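Long-range contact in 5-oxopent-3-ene-1,2,5-tricarboxylate decarboxylase (Exiguobacterium antarcticum B7, PDB 6IYM), which belongs to the fumarylacetoacetate hydrolase family of metal-dependent enzymes and holds a magnesium ion in a beta-rich fold: residues F97-I111 and F168-P182. Residues are numbered along the deposited sequence; the frame is centred on the assembly and turned at random.
Sequences FTKAPSSIVGPFDPI and FFRGKSLDGFCPFGP
Phe168 turns its edge to one face of Phe97 in a T-shaped stack, the planes at 76° and the ring centroids 5.3 Å apart, with CD2 of Phe168 standing over the rim of that face. A second edge, that of Phe169, meets Thr98 O near the ring plane, while Ser173 CB covers the rim of one Phe169 face. Beyond the rings, Lys99, bent at chi3 and chi4 (87° and 72°), curls its ammonium group between two carbonyls: NZ donates hydrogen bonds to Lys172 O, in the carbonyl plane on a lone pair, and to Phe177 O, above that carbonyl's own plane, both 2.8 Å. NZ also forms a salt bridge with OD1 of Asp155, a magnesium ligand whose OD2 accepts from Lys172 NZ, consistent with both lysines being second-shell residues. Further on, Ile104-Val105 and Cys178-Pro179 pair as parallel strands in the mixed sheet of this fumarylacetoacetate hydrolase-type C-terminal domain, Val105 N donating to Cys178 O at 3.2 Å. On one face of this pairing Ile104 CD1 packs 3.4 Å from Cys178 SG; on the other, Val105 CG2 lies against Pro179, whose CG Ile111 CD1 also reaches, at 4.0 Å. A water links Ser102 O and Ile104 O to Gly176 N in the type II turn Leu174-Phe177.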
ATOM      1  N   PHE A  97      -7.256  -0.580  -6.626  1.00 43.06           N
ATOM      2  CA  PHE A  97      -6.760   0.513  -5.746  1.00 40.00           C
ATOM      3  C   PHE A  97      -6.452  -0.082  -4.367  1.00 40.85           C
ATOM      4  O   PHE A  97      -6.706  -1.297  -4.153  1.00 37.45           O
ATOM      5  CB  PHE A  97      -7.780   1.649  -5.673  1.00 43.37           C
ATOM      6  CG  PHE A  97      -9.159   1.148  -5.369  1.00 44.42           C
ATOM      7  CD1 PHE A  97     -10.009   0.772  -6.390  1.00 52.90           C
ATOM      8  CD2 PHE A  97      -9.578   1.011  -4.056  1.00 48.96           C
ATOM      9  CE1 PHE A  97     -11.274   0.281  -6.107  1.00 56.82           C
ATOM     10  CE2 PHE A  97     -10.837   0.510  -3.775  1.00 52.70           C
ATOM     11  CZ  PHE A  97     -11.681   0.146  -4.800  1.00 55.52           C
ATOM     12  N   THR A  98      -5.929   0.722  -3.439  1.00 38.10           N
ATOM     13  CA  THR A  98      -5.489   0.183  -2.130  1.00 39.79           C
ATOM     14  C   THR A  98      -6.089   0.970  -0.970  1.00 39.54           C
ATOM     15  O   THR A  98      -6.612   2.104  -1.160  1.00 38.44           O
ATOM     16  CB  THR A  98      -3.961   0.159  -2.073  1.00 41.62           C
ATOM     17  OG1 THR A  98      -3.465   1.499  -2.010  1.00 43.75           O
ATOM     18  CG2 THR A  98      -3.374  -0.573  -3.251  1.00 43.93           C
ATOM     19  N   LYS A  99      -5.972   0.374   0.207  1.00 40.98           N
ATOM     20  CA  LYS A  99      -6.309   0.989   1.512  1.00 41.40           C
ATOM     21  C   LYS A  99      -5.079   0.886   2.408  1.00 40.01           C
ATOM     22  O   LYS A  99      -4.595  -0.232   2.547  1.00 34.50           O
ATOM     23  CB  LYS A  99      -7.473   0.247   2.160  1.00 42.27           C
ATOM     24  CG  LYS A  99      -8.806   0.442   1.450  1.00 38.27           C
ATOM     25  CD  LYS A  99      -9.837  -0.526   1.942  1.00 36.69           C
ATOM     26  CE  LYS A  99     -10.578  -0.012   3.163  1.00 37.14           C
ATOM     27  NZ  LYS A  99     -11.503   1.099   2.804  1.00 35.74           N
ATOM     28  N   ALA A 100      -4.591   2.011   2.942  1.00 42.01           N
ATOM     29  CA  ALA A 100      -3.459   2.054   3.898  1.00 40.61           C
ATOM     30  C   ALA A 100      -3.770   1.103   5.044  1.00 42.52           C
ATOM     31  O   ALA A 100      -4.927   1.027   5.458  1.00 41.72           O
ATOM     32  CB  ALA A 100      -3.216   3.445   4.405  1.00 38.98           C
ATOM     33  N   PRO A 101      -2.765   0.324   5.522  1.00 40.07           N
ATOM     34  CA  PRO A 101      -2.916  -0.549   6.687  1.00 39.12           C
ATOM     35  C   PRO A 101      -3.291   0.204   7.979  1.00 37.01           C
ATOM     36  O   PRO A 101      -3.937  -0.343   8.799  1.00 38.30           O
ATOM     37  CB  PRO A 101      -1.515  -1.147   6.879  1.00 42.54           C
ATOM     38  CG  PRO A 101      -0.861  -1.047   5.541  1.00 42.53           C
ATOM     39  CD  PRO A 101      -1.421   0.223   4.934  1.00 41.71           C
ATOM     40  N   SER A 102      -2.899   1.468   8.089  1.00 37.53           N
ATOM     41  CA  SER A 102      -3.297   2.373   9.190  1.00 42.35           C
ATOM     42  C   SER A 102      -4.843   2.436   9.302  1.00 43.93           C
ATOM     43  O   SER A 102      -5.301   2.862  10.348  1.00 40.23           O
ATOM     44  CB  SER A 102      -2.697   3.731   8.972  1.00 36.96           C
ATOM     45  OG  SER A 102      -3.153   4.301   7.738  1.00 38.83           O
ATOM     46  N   SER A 103      -5.621   2.054   8.268  1.00 43.79           N
ATOM     47  CA  SER A 103      -7.118   2.150   8.277  1.00 38.41           C
ATOM     48  C   SER A 103      -7.775   0.917   8.897  1.00 38.16           C
ATOM     49  O   SER A 103      -8.985   1.005   9.224  1.00 41.49           O
ATOM     50  CB  SER A 103      -7.692   2.433   6.918  1.00 39.52           C
ATOM     51  OG  SER A 103      -7.613   1.299   6.068  1.00 40.78           O
ATOM     52  N   ILE A 104      -7.018  -0.155   9.120  1.00 39.68           N
ATOM     53  CA  ILE A 104      -7.521  -1.457   9.652  1.00 38.99           C
ATOM     54  C   ILE A 104      -8.010  -1.287  11.091  1.00 41.53           C
ATOM     55  O   ILE A 104      -7.324  -0.665  11.868  1.00 42.98           O
ATOM     56  CB  ILE A 104      -6.423  -2.521   9.598  1.00 45.49           C
ATOM     57  CG1 ILE A 104      -6.039  -2.883   8.156  1.00 55.53           C
ATOM     58  CG2 ILE A 104      -6.828  -3.728  10.429  1.00 48.33           C
ATOM     59  CD1 ILE A 104      -7.116  -3.578   7.379  1.00 54.19           C
ATOM     60  N   VAL A 105      -9.165  -1.865  11.393  1.00 37.78           N
ATOM     61  CA  VAL A 105      -9.652  -2.124  12.771  1.00 38.52           C
ATOM     62  C   VAL A 105     -10.218  -3.531  12.742  1.00 35.60           C
ATOM     63  O   VAL A 105     -10.487  -4.038  11.642  1.00 35.08           O
ATOM     64  CB  VAL A 105     -10.695  -1.078  13.221  1.00 40.35           C
ATOM     65  CG1 VAL A 105     -10.133   0.339  13.166  1.00 37.99           C
ATOM     66  CG2 VAL A 105     -11.989  -1.149  12.418  1.00 40.71           C
ATOM     67  N   GLY A 106     -10.426  -4.114  13.914  1.00 37.24           N
ATOM     68  CA  GLY A 106     -10.877  -5.505  14.057  1.00 39.75           C
ATOM     69  C   GLY A 106     -12.351  -5.568  14.425  1.00 39.07           C
ATOM     70  O   GLY A 106     -13.034  -4.554  14.480  1.00 39.12           O
ATOM     71  N   PRO A 107     -12.883  -6.768  14.703  1.00 39.08           N
ATOM     72  CA  PRO A 107     -14.290  -6.906  15.057  1.00 40.43           C
ATOM     73  C   PRO A 107     -14.722  -5.999  16.230  1.00 45.08           C
ATOM     74  O   PRO A 107     -13.973  -5.856  17.192  1.00 44.01           O
ATOM     75  CB  PRO A 107     -14.403  -8.395  15.393  1.00 40.81           C
ATOM     76  CG  PRO A 107     -13.319  -9.039  14.588  1.00 40.89           C
ATOM     77  CD  PRO A 107     -12.173  -8.047  14.630  1.00 40.30           C
ATOM     78  N   PHE A 108     -15.897  -5.364  16.079  1.00 46.21           N
ATOM     79  CA  PHE A 108     -16.608  -4.518  17.078  1.00 44.24           C
ATOM     80  C   PHE A 108     -15.848  -3.231  17.375  1.00 45.29           C
ATOM     81  O   PHE A 108     -16.374  -2.432  18.167  1.00 47.16           O
ATOM     82  CB  PHE A 108     -16.868  -5.289  18.370  1.00 48.72           C
ATOM     83  CG  PHE A 108     -17.818  -6.447  18.216  1.00 44.69           C
ATOM     84  CD1 PHE A 108     -19.159  -6.218  17.939  1.00 48.02           C
ATOM     85  CD2 PHE A 108     -17.375  -7.750  18.350  1.00 44.05           C
ATOM     86  CE1 PHE A 108     -20.034  -7.281  17.783  1.00 49.22           C
ATOM     87  CE2 PHE A 108     -18.247  -8.814  18.172  1.00 46.52           C
ATOM     88  CZ  PHE A 108     -19.581  -8.579  17.926  1.00 43.55           C
ATOM     89  N   ASP A 109     -14.698  -2.996  16.730  1.00 49.30           N
ATOM     90  CA  ASP A 109     -13.981  -1.703  16.840  1.00 44.75           C
ATOM     91  C   ASP A 109     -14.816  -0.623  16.179  1.00 44.42           C
ATOM     92  O   ASP A 109     -15.360  -0.821  15.085  1.00 45.35           O
ATOM     93  CB  ASP A 109     -12.604  -1.705  16.173  1.00 47.75           C
ATOM     94  CG  ASP A 109     -11.559  -2.422  16.989  1.00 48.94           C
ATOM     95  OD1 ASP A 109     -11.927  -2.876  18.083  1.00 49.76           O
ATOM     96  OD2 ASP A 109     -10.404  -2.573  16.492  1.00 47.81           O
ATOM     97  N   PRO A 110     -14.839   0.574  16.788  1.00 49.22           N
ATOM     98  CA  PRO A 110     -15.466   1.731  16.168  1.00 50.69           C
ATOM     99  C   PRO A 110     -14.805   2.123  14.834  1.00 52.56           C
ATOM    100  O   PRO A 110     -13.588   1.950  14.682  1.00 43.00           O
ATOM    101  CB  PRO A 110     -15.258   2.861  17.191  1.00 57.39           C
ATOM    102  CG  PRO A 110     -14.902   2.165  18.488  1.00 54.06           C
ATOM    103  CD  PRO A 110     -14.228   0.872  18.100  1.00 51.72           C
ATOM    104  N   ILE A 111     -15.622   2.606  13.890  1.00 43.80           N
ATOM    105  CA  ILE A 111     -15.163   3.315  12.669  1.00 42.46           C
ATOM    106  C   ILE A 111     -15.195   4.810  12.990  1.00 46.58           C
ATOM    107  O   ILE A 111     -16.280   5.327  13.261  1.00 45.88           O
ATOM    108  CB  ILE A 111     -16.052   2.967  11.455  1.00 43.96           C
ATOM    109  CG1 ILE A 111     -15.900   1.506  11.021  1.00 39.66           C
ATOM    110  CG2 ILE A 111     -15.798   3.905  10.297  1.00 41.12           C
ATOM    111  CD1 ILE A 111     -17.179   0.929  10.472  1.00 38.41           C
ATOM    112  N   PHE A 168      -9.046   6.748  -5.652  1.00 42.93           N
ATOM    113  CA  PHE A 168      -9.905   6.310  -4.518  1.00 41.81           C
ATOM    114  C   PHE A 168      -9.114   6.252  -3.202  1.00 43.42           C
ATOM    115  O   PHE A 168      -9.758   6.317  -2.144  1.00 46.25           O
ATOM    116  CB  PHE A 168     -10.605   4.995  -4.869  1.00 43.32           C
ATOM    117  CG  PHE A 168     -11.575   5.087  -6.018  1.00 39.66           C
ATOM    118  CD1 PHE A 168     -12.030   6.309  -6.484  1.00 43.84           C
ATOM    119  CD2 PHE A 168     -12.051   3.938  -6.611  1.00 44.31           C
ATOM    120  CE1 PHE A 168     -12.913   6.380  -7.549  1.00 49.79           C
ATOM    121  CE2 PHE A 168     -12.946   4.004  -7.665  1.00 48.20           C
ATOM    122  CZ  PHE A 168     -13.379   5.227  -8.131  1.00 53.85           C
ATOM    123  N   PHE A 169      -7.779   6.205  -3.262  1.00 40.42           N
ATOM    124  CA  PHE A 169      -6.854   5.894  -2.141  1.00 40.79           C
ATOM    125  C   PHE A 169      -7.229   6.636  -0.858  1.00 37.85           C
ATOM    126  O   PHE A 169      -7.473   5.985   0.158  1.00 36.35           O
ATOM    127  CB  PHE A 169      -5.412   6.293  -2.465  1.00 44.31           C
ATOM    128  CG  PHE A 169      -4.491   6.150  -1.281  1.00 40.88           C
ATOM    129  CD1 PHE A 169      -4.293   4.920  -0.689  1.00 38.67           C
ATOM    130  CD2 PHE A 169      -3.844   7.245  -0.747  1.00 43.35           C
ATOM    131  CE1 PHE A 169      -3.451   4.795   0.404  1.00 40.62           C
ATOM    132  CE2 PHE A 169      -2.997   7.115   0.337  1.00 40.81           C
ATOM    133  CZ  PHE A 169      -2.809   5.898   0.916  1.00 40.89           C
ATOM    134  N   ARG A 170      -7.230   7.963  -0.893  1.00 38.51           N
ATOM    135  CA  ARG A 170      -7.429   8.804   0.310  1.00 45.22           C
ATOM    136  C   ARG A 170      -8.823   8.539   0.899  1.00 40.65           C
ATOM    137  O   ARG A 170      -8.890   8.284   2.089  1.00 43.56           O
ATOM    138  CB  ARG A 170      -7.238  10.298   0.023  1.00 44.58           C
ATOM    139  CG  ARG A 170      -7.424  11.148   1.272  1.00 47.93           C
ATOM    140  CD  ARG A 170      -6.712  12.496   1.276  1.00 49.70           C
ATOM    141  NE  ARG A 170      -7.356  13.347   2.269  1.00 41.90           N
ATOM    142  CZ  ARG A 170      -7.185  13.244   3.573  1.00 43.88           C
ATOM    143  NH1 ARG A 170      -6.368  12.342   4.094  1.00 45.69           N
ATOM    144  NH2 ARG A 170      -7.846  14.052   4.374  1.00 49.36           N
ATOM    145  N   GLY A 171      -9.879   8.623   0.096  1.00 41.28           N
ATOM    146  CA  GLY A 171     -11.269   8.467   0.572  1.00 40.31           C
ATOM    147  C   GLY A 171     -11.549   7.071   1.113  1.00 41.73           C
ATOM    148  O   GLY A 171     -12.602   6.915   1.756  1.00 41.52           O
ATOM    149  N   LYS A 172     -10.639   6.099   0.910  1.00 38.14           N
ATOM    150  CA  LYS A 172     -10.787   4.701   1.410  1.00 39.35           C
ATOM    151  C   LYS A 172      -9.810   4.411   2.553  1.00 38.32           C
ATOM    152  O   LYS A 172      -9.847   3.290   3.078  1.00 37.65           O
ATOM    153  CB  LYS A 172     -10.632   3.719   0.248  1.00 39.29           C
ATOM    154  CG  LYS A 172     -11.802   3.789  -0.723  1.00 42.84           C
ATOM    155  CD  LYS A 172     -11.818   2.802  -1.842  1.00 42.55           C
ATOM    156  CE  LYS A 172     -13.106   2.872  -2.652  1.00 43.25           C
ATOM    157  NZ  LYS A 172     -14.146   1.916  -2.189  1.00 45.15           N
ATOM    158  N   SER A 173      -8.976   5.380   2.939  1.00 37.19           N
ATOM    159  CA  SER A 173      -7.764   5.121   3.741  1.00 35.03           C
ATOM    160  C   SER A 173      -7.704   5.935   5.041  1.00 37.46           C
ATOM    161  O   SER A 173      -6.711   5.750   5.796  1.00 38.36           O
ATOM    162  CB  SER A 173      -6.550   5.313   2.874  1.00 37.78           C
ATOM    163  OG  SER A 173      -6.568   4.371   1.820  1.00 32.86           O
ATOM    164  N   LEU A 174      -8.748   6.697   5.385  1.00 41.58           N
ATOM    165  CA  LEU A 174      -8.824   7.411   6.692  1.00 40.68           C
ATOM    166  C   LEU A 174      -8.805   6.391   7.820  1.00 40.30           C
ATOM    167  O   LEU A 174      -9.378   5.310   7.608  1.00 45.96           O
ATOM    168  CB  LEU A 174     -10.123   8.225   6.752  1.00 43.23           C
ATOM    169  CG  LEU A 174     -10.241   9.369   5.752  1.00 44.52           C
ATOM    170  CD1 LEU A 174     -11.316  10.352   6.189  1.00 48.50           C
ATOM    171  CD2 LEU A 174      -8.919  10.100   5.579  1.00 47.44           C
ATOM    172  N   ASP A 175      -8.244   6.730   8.987  1.00 38.39           N
ATOM    173  CA  ASP A 175      -8.190   5.805  10.140  1.00 37.22           C
ATOM    174  C   ASP A 175      -9.627   5.286  10.409  1.00 40.87           C
ATOM    175  O   ASP A 175     -10.559   6.095  10.458  1.00 40.14           O
ATOM    176  CB  ASP A 175      -7.550   6.459  11.371  1.00 40.68           C
ATOM    177  CG  ASP A 175      -6.088   6.903  11.187  1.00 46.27           C
ATOM    178  OD1 ASP A 175      -5.472   6.614  10.123  1.00 39.26           O
ATOM    179  OD2 ASP A 175      -5.576   7.567  12.086  1.00 43.39           O
ATOM    180  N   GLY A 176      -9.798   3.974  10.567  1.00 39.13           N
ATOM    181  CA  GLY A 176     -11.086   3.332  10.877  1.00 39.49           C
ATOM    182  C   GLY A 176     -11.751   2.735   9.651  1.00 39.19           C
ATOM    183  O   GLY A 176     -12.680   1.931   9.844  1.00 46.20           O
ATOM    184  N   PHE A 177     -11.280   3.045   8.435  1.00 40.77           N
ATOM    185  CA  PHE A 177     -12.021   2.739   7.183  1.00 35.96           C
ATOM    186  C   PHE A 177     -11.803   1.298   6.690  1.00 39.52           C
ATOM    187  O   PHE A 177     -12.215   1.014   5.532  1.00 37.15           O
ATOM    188  CB  PHE A 177     -11.664   3.742   6.093  1.00 39.46           C
ATOM    189  CG  PHE A 177     -12.419   5.045   6.151  1.00 35.92           C
ATOM    190  CD1 PHE A 177     -12.924   5.535   7.337  1.00 37.80           C
ATOM    191  CD2 PHE A 177     -12.567   5.802   5.007  1.00 37.09           C
ATOM    192  CE1 PHE A 177     -13.610   6.744   7.371  1.00 41.06           C
ATOM    193  CE2 PHE A 177     -13.252   7.010   5.033  1.00 40.19           C
ATOM    194  CZ  PHE A 177     -13.776   7.477   6.222  1.00 41.26           C
ATOM    195  N   CYS A 178     -11.188   0.394   7.466  1.00 37.13           N
ATOM    196  CA  CYS A 178     -11.011  -1.007   6.997  1.00 35.13           C
ATOM    197  C   CYS A 178     -11.211  -2.023   8.119  1.00 38.28           C
ATOM    198  O   CYS A 178     -10.277  -2.727   8.512  1.00 40.36           O
ATOM    199  CB  CYS A 178      -9.657  -1.171   6.306  1.00 38.57           C
ATOM    200  SG  CYS A 178      -9.616  -2.619   5.224  1.00 39.35           S
ATOM    201  N   PRO A 179     -12.463  -2.227   8.599  1.00 39.59           N
ATOM    202  CA  PRO A 179     -12.820  -3.417   9.356  1.00 37.09           C
ATOM    203  C   PRO A 179     -12.350  -4.669   8.630  1.00 37.40           C
ATOM    204  O   PRO A 179     -12.551  -4.762   7.423  1.00 36.94           O
ATOM    205  CB  PRO A 179     -14.352  -3.419   9.354  1.00 38.55           C
ATOM    206  CG  PRO A 179     -14.673  -1.941   9.338  1.00 39.54           C
ATOM    207  CD  PRO A 179     -13.619  -1.334   8.437  1.00 40.64           C
ATOM    208  N   PHE A 180     -11.758  -5.585   9.384  1.00 36.21           N
ATOM    209  CA  PHE A 180     -11.127  -6.810   8.864  1.00 36.81           C
ATOM    210  C   PHE A 180     -11.325  -7.911   9.894  1.00 36.81           C
ATOM    211  O   PHE A 180     -10.878  -7.746  11.015  1.00 35.53           O
ATOM    212  CB  PHE A 180      -9.663  -6.504   8.558  1.00 38.54           C
ATOM    213  CG  PHE A 180      -8.808  -7.683   8.168  1.00 37.87           C
ATOM    214  CD1 PHE A 180      -9.252  -8.600   7.238  1.00 38.15           C
ATOM    215  CD2 PHE A 180      -7.481  -7.762   8.584  1.00 41.04           C
ATOM    216  CE1 PHE A 180      -8.431  -9.645   6.844  1.00 43.33           C
ATOM    217  CE2 PHE A 180      -6.647  -8.787   8.155  1.00 34.52           C
ATOM    218  CZ  PHE A 180      -7.136  -9.752   7.322  1.00 41.99           C
ATOM    219  N   GLY A 181     -11.970  -9.008   9.514  1.00 37.10           N
ATOM    220  CA  GLY A 181     -12.115 -10.180  10.392  1.00 39.83           C
ATOM    221  C   GLY A 181     -13.427 -10.887  10.124  1.00 40.37           C
ATOM    222  O   GLY A 181     -13.992 -10.687   9.042  1.00 44.62           O
ATOM    223  N   PRO A 182     -13.980 -11.649  11.098  1.00 41.68           N
ATOM    224  CA  PRO A 182     -13.363 -11.868  12.411  1.00 41.66           C
ATOM    225  C   PRO A 182     -12.329 -12.999  12.461  1.00 41.53           C
ATOM    226  O   PRO A 182     -11.625 -13.127  13.418  1.00 42.28           O
ATOM    227  CB  PRO A 182     -14.510 -12.334  13.304  1.00 40.20           C
ATOM    228  CG  PRO A 182     -15.502 -12.981  12.338  1.00 39.66           C
ATOM    229  CD  PRO A 182     -15.304 -12.291  11.001  1.00 44.17           C
TER
HETATM  230  O   HOH W   1      -7.582   2.165  11.728  1.00 36.76           O
HETATM  231  O   HOH W   2      -5.462   5.290   7.912  1.00 37.73           O